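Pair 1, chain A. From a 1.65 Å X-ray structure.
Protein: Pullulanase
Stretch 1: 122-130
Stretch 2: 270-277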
# COMPACT_ATOMS: atom_id res chain seq x y z
N GLU A 122 18.50 16.78 16.89
CA GLU A 122 19.05 16.94 18.24
C GLU A 122 19.04 18.40 18.72
O GLU A 122 18.72 18.67 19.87
CB GLU A 122 20.43 16.30 18.37
CG GLU A 122 21.51 16.91 17.51
CD GLU A 122 22.90 16.73 18.11
OE1 GLU A 122 23.01 16.64 19.35
OE2 GLU A 122 23.87 16.67 17.33
N LYS A 123 19.35 19.33 17.81
CA LYS A 123 19.39 20.76 18.15
C LYS A 123 18.53 21.63 17.22
O LYS A 123 18.85 22.80 16.99
CB LYS A 123 20.84 21.25 18.13
CG LYS A 123 21.78 20.57 19.13
CD LYS A 123 23.23 20.95 18.86
CE LYS A 123 24.17 20.34 19.87
NZ LYS A 123 25.55 20.23 19.32
N THR A 124 17.44 21.07 16.69
CA THR A 124 16.58 21.79 15.75
C THR A 124 15.11 21.72 16.15
O THR A 124 14.56 20.62 16.34
CB THR A 124 16.74 21.27 14.30
OG1 THR A 124 18.12 21.33 13.92
CG2 THR A 124 15.90 22.08 13.32
N VAL A 125 14.48 22.88 16.26
CA VAL A 125 13.06 23.00 16.55
C VAL A 125 12.34 23.65 15.37
O VAL A 125 12.82 24.65 14.81
CB VAL A 125 12.79 23.82 17.84
CG1 VAL A 125 11.30 24.09 18.03
CG2 VAL A 125 13.36 23.11 19.06
N LEU A 126 11.22 23.05 14.97
CA LEU A 126 10.35 23.59 13.93
C LEU A 126 9.10 24.15 14.58
O LEU A 126 8.29 23.40 15.12
CB LEU A 126 9.99 22.50 12.90
CG LEU A 126 9.04 22.92 11.77
CD1 LEU A 126 9.82 23.66 10.69
CD2 LEU A 126 8.32 21.72 11.16
N ALA A 127 8.94 25.47 14.53
CA ALA A 127 7.85 26.13 15.25
C ALA A 127 6.91 26.92 14.35
O ALA A 127 7.35 27.69 13.50
CB ALA A 127 8.42 27.05 16.35
N LYS A 128 5.61 26.72 14.57
CA LYS A 128 4.56 27.40 13.82
C LYS A 128 3.96 28.54 14.65
O LYS A 128 3.62 28.35 15.83
CB LYS A 128 3.46 26.42 13.41
CG LYS A 128 2.31 27.02 12.59
CD LYS A 128 2.71 27.20 11.13
CE LYS A 128 1.79 28.19 10.42
NZ LYS A 128 0.34 27.89 10.61
N LEU A 129 3.80 29.71 14.03
CA LEU A 129 3.24 30.87 14.71
C LEU A 129 1.84 31.19 14.19
O LEU A 129 1.55 31.01 13.01
CB LEU A 129 4.15 32.08 14.53
CG LEU A 129 5.67 31.85 14.59
CD1 LEU A 129 6.42 32.99 13.93
CD2 LEU A 129 6.15 31.63 16.03
N SER A 130 0.97 31.67 15.08
CA SER A 130 -0.41 32.01 14.72
C SER A 130 -0.52 33.24 13.81
O SER A 130 -1.58 33.50 13.24
CB SER A 130 -1.25 32.20 15.98
OG SER A 130 -0.69 33.20 16.82
N GLN A 270 10.11 37.36 6.21
CA GLN A 270 8.82 37.29 6.90
C GLN A 270 8.31 35.85 6.82
O GLN A 270 8.37 35.21 5.76
CB GLN A 270 7.82 38.27 6.29
CG GLN A 270 8.29 39.72 6.32
CD GLN A 270 7.39 40.66 5.53
OE1 GLN A 270 6.19 40.76 5.79
NE2 GLN A 270 7.98 41.36 4.56
N THR A 271 7.82 35.34 7.95
CA THR A 271 7.44 33.92 8.05
C THR A 271 6.57 33.60 9.27
O THR A 271 6.64 34.29 10.29
CB THR A 271 8.70 32.99 8.04
OG1 THR A 271 8.30 31.62 7.98
CG2 THR A 271 9.59 33.22 9.27
N ASN A 272 5.74 32.56 9.14
CA ASN A 272 4.95 32.06 10.26
C ASN A 272 5.40 30.64 10.64
O ASN A 272 4.72 29.94 11.39
CB ASN A 272 3.45 32.09 9.94
CG ASN A 272 3.06 31.16 8.80
OD1 ASN A 272 3.91 30.54 8.15
ND2 ASN A 272 1.76 31.06 8.54
N LEU A 273 6.55 30.25 10.11
CA LEU A 273 7.12 28.91 10.31
C LEU A 273 8.63 29.00 10.37
O LEU A 273 9.29 29.26 9.36
CB LEU A 273 6.68 27.97 9.17
CG LEU A 273 7.00 26.47 9.32
CD1 LEU A 273 6.29 25.88 10.54
CD2 LEU A 273 6.57 25.76 8.04
N VAL A 274 9.16 28.76 11.56
CA VAL A 274 10.57 29.01 11.85
C VAL A 274 11.33 27.74 12.20
O VAL A 274 10.82 26.88 12.92
CB VAL A 274 10.72 30.03 13.02
CG1 VAL A 274 12.17 30.42 13.22
CG2 VAL A 274 9.87 31.27 12.77
N GLN A 275 12.55 27.64 11.68
CA GLN A 275 13.48 26.59 12.07
C GLN A 275 14.53 27.16 13.02
O GLN A 275 15.31 28.03 12.63
CB GLN A 275 14.16 25.99 10.84
CG GLN A 275 15.16 24.89 11.17
CD GLN A 275 15.94 24.41 9.96
OE1 GLN A 275 17.12 24.11 10.06
NE2 GLN A 275 15.27 24.32 8.82
N LEU A 276 14.54 26.65 14.25
CA LEU A 276 15.44 27.13 15.31
C LEU A 276 16.60 26.18 15.57
O LEU A 276 16.42 24.96 15.64
CB LEU A 276 14.66 27.35 16.62
CG LEU A 276 13.43 28.26 16.54
CD1 LEU A 276 12.57 28.17 17.80
CD2 LEU A 276 13.84 29.71 16.27
N THR A 277 17.80 26.74 15.69
CA THR A 277 18.97 25.96 16.08
C THR A 277 19.26 26.23 17.54
O THR A 277 19.23 27.39 17.98
CB THR A 277 20.20 26.28 15.20
OG1 THR A 277 19.88 26.02 13.83
CG2 THR A 277 21.40 25.42 15.60
O HOH W 1 18.83 23.67 13.04
O HOH W 2 -0.80 29.14 7.95
O HOH W 3 0.04 31.33 10.72

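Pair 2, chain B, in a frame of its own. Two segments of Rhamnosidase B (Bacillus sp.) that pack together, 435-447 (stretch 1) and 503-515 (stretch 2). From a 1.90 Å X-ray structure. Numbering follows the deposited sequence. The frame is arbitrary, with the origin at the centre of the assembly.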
# COMPACT_ATOMS: atom_id res chain seq x y z
N GLY B 435 11.82 24.57 -23.27
CA GLY B 435 11.41 23.30 -22.70
C GLY B 435 12.06 23.00 -21.37
O GLY B 435 13.01 23.68 -20.97
N ASP B 436 11.56 21.98 -20.69
CA ASP B 436 12.07 21.58 -19.39
C ASP B 436 13.07 20.43 -19.55
O ASP B 436 13.15 19.81 -20.61
CB ASP B 436 10.92 21.12 -18.50
CG ASP B 436 9.79 22.14 -18.42
OD1 ASP B 436 8.65 21.72 -18.16
OD2 ASP B 436 10.06 23.35 -18.60
N CYS B 437 13.82 20.15 -18.49
CA CYS B 437 14.80 19.07 -18.51
C CYS B 437 14.31 17.89 -17.68
O CYS B 437 14.19 17.99 -16.47
CB CYS B 437 16.14 19.56 -17.94
SG CYS B 437 17.44 18.30 -17.95
N GLU B 438 14.02 16.78 -18.35
CA GLU B 438 13.54 15.59 -17.66
C GLU B 438 14.62 14.52 -17.54
O GLU B 438 15.21 14.10 -18.54
CB GLU B 438 12.34 15.00 -18.40
CG GLU B 438 11.92 13.63 -17.86
CD GLU B 438 11.00 12.90 -18.82
OE1 GLU B 438 9.80 13.26 -18.90
OE2 GLU B 438 11.48 11.98 -19.50
N LEU B 439 14.88 14.08 -16.32
CA LEU B 439 15.85 13.03 -16.06
C LEU B 439 15.09 11.81 -15.55
O LEU B 439 14.25 11.93 -14.67
CB LEU B 439 16.84 13.45 -14.97
CG LEU B 439 18.17 14.11 -15.33
CD1 LEU B 439 17.97 15.26 -16.28
CD2 LEU B 439 18.84 14.56 -14.04
N VAL B 440 15.37 10.63 -16.12
CA VAL B 440 14.74 9.41 -15.62
C VAL B 440 15.85 8.68 -14.88
O VAL B 440 16.81 8.20 -15.48
CB VAL B 440 14.19 8.52 -16.76
CG1 VAL B 440 13.66 7.21 -16.17
CG2 VAL B 440 13.05 9.23 -17.47
N ILE B 441 15.72 8.65 -13.56
CA ILE B 441 16.69 8.03 -12.67
C ILE B 441 16.25 6.61 -12.35
O ILE B 441 15.13 6.42 -11.88
CB ILE B 441 16.79 8.82 -11.34
CG1 ILE B 441 17.12 10.30 -11.63
CG2 ILE B 441 17.83 8.20 -10.44
CD1 ILE B 441 18.41 10.51 -12.36
N ASP B 442 17.12 5.63 -12.59
CA ASP B 442 16.79 4.23 -12.31
C ASP B 442 17.46 3.77 -11.03
O ASP B 442 18.69 3.73 -10.94
CB ASP B 442 17.25 3.34 -13.48
CG ASP B 442 16.82 1.89 -13.33
OD1 ASP B 442 16.19 1.53 -12.30
OD2 ASP B 442 17.11 1.09 -14.25
N LEU B 443 16.66 3.43 -10.02
CA LEU B 443 17.20 2.96 -8.75
C LEU B 443 17.86 1.59 -8.92
O LEU B 443 18.67 1.18 -8.08
CB LEU B 443 16.09 2.86 -7.69
CG LEU B 443 15.43 4.16 -7.24
CD1 LEU B 443 14.53 3.89 -6.04
CD2 LEU B 443 16.50 5.19 -6.89
N GLY B 444 17.52 0.88 -9.99
CA GLY B 444 18.09 -0.44 -10.24
C GLY B 444 17.13 -1.54 -9.81
O GLY B 444 17.21 -2.68 -10.28
N ALA B 445 16.22 -1.19 -8.92
CA ALA B 445 15.23 -2.11 -8.41
C ALA B 445 14.15 -1.30 -7.72
O ALA B 445 14.33 -0.11 -7.45
CB ALA B 445 15.86 -3.09 -7.42
N GLU B 446 13.03 -1.93 -7.43
CA GLU B 446 11.96 -1.26 -6.73
C GLU B 446 12.50 -0.93 -5.35
O GLU B 446 13.29 -1.69 -4.79
CB GLU B 446 10.76 -2.21 -6.61
CG GLU B 446 9.55 -1.63 -5.89
CD GLU B 446 8.46 -1.18 -6.85
OE1 GLU B 446 7.33 -0.92 -6.39
OE2 GLU B 446 8.73 -1.10 -8.07
N ARG B 447 12.10 0.22 -4.81
CA ARG B 447 12.50 0.60 -3.46
C ARG B 447 11.31 1.32 -2.82
O ARG B 447 10.35 1.67 -3.50
CB ARG B 447 13.75 1.49 -3.47
CG ARG B 447 15.03 0.74 -3.88
CD ARG B 447 16.30 1.44 -3.41
NE ARG B 447 17.52 0.74 -3.83
CZ ARG B 447 17.92 -0.45 -3.39
NH1 ARG B 447 17.20 -1.11 -2.49
NH2 ARG B 447 19.04 -0.98 -3.84
N ARG B 503 7.16 6.75 -0.67
CA ARG B 503 6.78 6.38 -2.03
C ARG B 503 7.51 5.11 -2.44
O ARG B 503 8.64 4.87 -2.03
CB ARG B 503 7.12 7.50 -3.02
CG ARG B 503 6.31 8.77 -2.81
CD ARG B 503 6.61 9.83 -3.86
NE ARG B 503 5.89 11.06 -3.54
CZ ARG B 503 6.26 11.92 -2.59
NH1 ARG B 503 7.34 11.69 -1.87
NH2 ARG B 503 5.51 12.99 -2.34
N GLY B 504 6.84 4.29 -3.25
CA GLY B 504 7.44 3.06 -3.73
C GLY B 504 7.54 3.18 -5.23
O GLY B 504 6.58 3.58 -5.89
N PHE B 505 8.70 2.86 -5.79
CA PHE B 505 8.92 2.97 -7.22
C PHE B 505 10.32 2.48 -7.57
O PHE B 505 11.13 2.22 -6.68
CB PHE B 505 8.81 4.44 -7.64
CG PHE B 505 9.86 5.32 -7.01
CD1 PHE B 505 11.07 5.56 -7.66
CD2 PHE B 505 9.67 5.86 -5.74
CE1 PHE B 505 12.07 6.31 -7.06
CE2 PHE B 505 10.67 6.62 -5.13
CZ PHE B 505 11.87 6.85 -5.78
N ARG B 506 10.59 2.34 -8.86
CA ARG B 506 11.92 1.94 -9.30
C ARG B 506 12.53 3.08 -10.11
O ARG B 506 13.71 3.39 -9.98
CB ARG B 506 11.90 0.68 -10.17
CG ARG B 506 13.23 0.47 -10.89
CD ARG B 506 13.43 -0.90 -11.55
NE ARG B 506 14.66 -0.88 -12.34
CZ ARG B 506 15.11 -1.89 -13.09
NH1 ARG B 506 14.43 -3.03 -13.18
NH2 ARG B 506 16.22 -1.74 -13.80
N TYR B 507 11.71 3.71 -10.96
CA TYR B 507 12.18 4.79 -11.82
C TYR B 507 11.63 6.13 -11.37
O TYR B 507 10.44 6.26 -11.12
CB TYR B 507 11.74 4.54 -13.27
CG TYR B 507 12.10 3.16 -13.77
CD1 TYR B 507 13.33 2.92 -14.38
CD2 TYR B 507 11.20 2.10 -13.65
CE1 TYR B 507 13.66 1.64 -14.86
CE2 TYR B 507 11.52 0.83 -14.12
CZ TYR B 507 12.75 0.61 -14.72
OH TYR B 507 13.03 -0.64 -15.21
N LEU B 508 12.50 7.13 -11.28
CA LEU B 508 12.08 8.46 -10.86
C LEU B 508 12.22 9.48 -11.98
O LEU B 508 13.31 9.69 -12.52
CB LEU B 508 12.90 8.93 -9.66
CG LEU B 508 12.51 10.29 -9.06
CD1 LEU B 508 11.16 10.17 -8.36
CD2 LEU B 508 13.57 10.73 -8.06
N PHE B 509 11.11 10.10 -12.35
CA PHE B 509 11.14 11.14 -13.37
C PHE B 509 11.43 12.41 -12.58
O PHE B 509 10.61 12.83 -11.77
CB PHE B 509 9.79 11.27 -14.08
CG PHE B 509 9.55 10.23 -15.13
CD1 PHE B 509 9.21 8.92 -14.77
CD2 PHE B 509 9.67 10.55 -16.48
CE1 PHE B 509 9.00 7.95 -15.76
CE2 PHE B 509 9.46 9.58 -17.47
CZ PHE B 509 9.12 8.28 -17.10
N LEU B 510 12.59 13.01 -12.80
CA LEU B 510 12.96 14.24 -12.11
C LEU B 510 12.97 15.30 -13.19
O LEU B 510 13.83 15.29 -14.07
CB LEU B 510 14.34 14.11 -11.47
CG LEU B 510 14.75 15.28 -10.56
CD1 LEU B 510 13.88 15.29 -9.31
CD2 LEU B 510 16.22 15.15 -10.19
N THR B 511 12.00 16.21 -13.14
CA THR B 511 11.90 17.24 -14.17
C THR B 511 12.13 18.64 -13.62
O THR B 511 11.48 19.08 -12.67
CB THR B 511 10.53 17.15 -14.86
OG1 THR B 511 10.28 15.78 -15.22
CG2 THR B 511 10.50 17.99 -16.12
N VAL B 512 13.10 19.33 -14.23
CA VAL B 512 13.49 20.68 -13.82
C VAL B 512 12.88 21.70 -14.78
O VAL B 512 13.08 21.60 -15.99
CB VAL B 512 15.03 20.82 -13.82
CG1 VAL B 512 15.44 22.18 -13.28
CG2 VAL B 512 15.65 19.70 -12.99
N ARG B 513 12.15 22.66 -14.24
CA ARG B 513 11.49 23.68 -15.05
C ARG B 513 11.70 25.12 -14.57
O ARG B 513 11.96 25.37 -13.39
CB ARG B 513 9.98 23.43 -15.09
CG ARG B 513 9.53 21.97 -14.96
CD ARG B 513 8.00 21.91 -14.91
NE ARG B 513 7.48 20.59 -14.53
CZ ARG B 513 7.26 19.59 -15.37
NH1 ARG B 513 7.52 19.73 -16.67
NH2 ARG B 513 6.79 18.44 -14.92
N GLY B 514 11.56 26.06 -15.50
CA GLY B 514 11.67 27.48 -15.20
C GLY B 514 12.98 28.07 -14.71
O GLY B 514 12.99 29.19 -14.18
N ASN B 515 14.08 27.35 -14.86
CA ASN B 515 15.37 27.87 -14.42
C ASN B 515 16.03 28.59 -15.58
O ASN B 515 16.04 28.10 -16.70
CB ASN B 515 16.26 26.73 -13.94
CG ASN B 515 16.46 25.68 -15.00
OD1 ASN B 515 15.49 25.11 -15.50
ND2 ASN B 515 17.71 25.43 -15.37
O HOH W 4 11.96 25.41 -18.18
O HOH W 5 8.58 14.80 -17.06

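Pair 1, from pullulanase, and pair 2, from rhamnosidase B, are both built on two antiparallel neighbouring strands, and 14 central residues superpose with an RMSD of 0.6 Å over N, CA and C. The strand axes run at 161° in pair 1 and 162° in pair 2, approaching to 4.6 and 4.5 Å. In both, the second stretch turns a corner, at Asn A272 and at its counterpart Arg B506, before the paired strand begins.

The register is the same. Val A125 and Leu A276 form a hydrogen-bonded pair (Val A125 N to Leu A276 O 2.9 Å, Leu A276 N to Val A125 O 2.7 Å), and the matching Leu B439 and Leu B510 do likewise (Leu B439 N to Leu B510 O 2.8 Å, Leu B510 N to Leu B439 O 2.7 Å). Two residues on, Ala A127 pairs with Val A274 as Ile B441 pairs with Leu B508. At the corner each pair adds one further bond: Leu A129 N donates to Asn A272 O at 2.8 Å, and Leu B443 N to Arg B506 O at 3.0 Å.

The face carrying these hydrogen-bonded pairs is apolar and buried in both proteins, but its bulk is distributed differently. Ala A127, a single methyl group, sits opposite Val A274, whereas Ile B441 meets Leu B508 with their CB atoms 4.2 Å apart. Near the corner, Leu A129 and Leu B443 superpose closely yet choose different partners. Leu A129 CD1 reaches Val A274 CG2 at 4.0 Å; Leu B443 CD1 instead lies 3.6 Å from Phe B505 CE1, on a ring that occupies the position of Thr A271. That threonine turns its hydroxyl to its own stretch, Thr A271 OG1 donating to Leu A273 O at 2.9 Å.

The other face diverges most. At its centre, Leu A126 CD1 touches Leu A273 CD1 at 4.2 Å, a diagonal contact between aliphatic chains. The equivalent Val B440 packs on an aromatic residue: its CG2 lies over the face of the Phe B509 ring, 4.0 Å from the ring centroid, while Glu B438 CD approaches the edge of the same ring, 3.6 Å from Phe B509 CD2. Where Phe B509 stands, pair 1 has Gln A275, whose CG packs 3.6 Å from Thr A124 CG2.

Polar groups flank this packing. Water 1 links Thr A124 OG1 (2.6 Å) to Thr A277 OG1 (2.7 Å); at the matching positions, water 5 donates to Glu B438 OE1 and accepts from Thr B511 OG1, both at 2.7 Å. At the corner, charge changes the solution. Lys A128 and Asn A272 share water 3, which accepts from Asn A272 ND2 at 2.8 Å and weakly from Lys A128 NZ at 3.5 Å. Their counterparts, Asp B442 and Arg B506, meet directly in a two-pronged salt bridge, Arg B506 NE to Asp B442 OD1 at 2.9 Å and Arg B506 NH2 to Asp B442 OD2 at 3.0 Å.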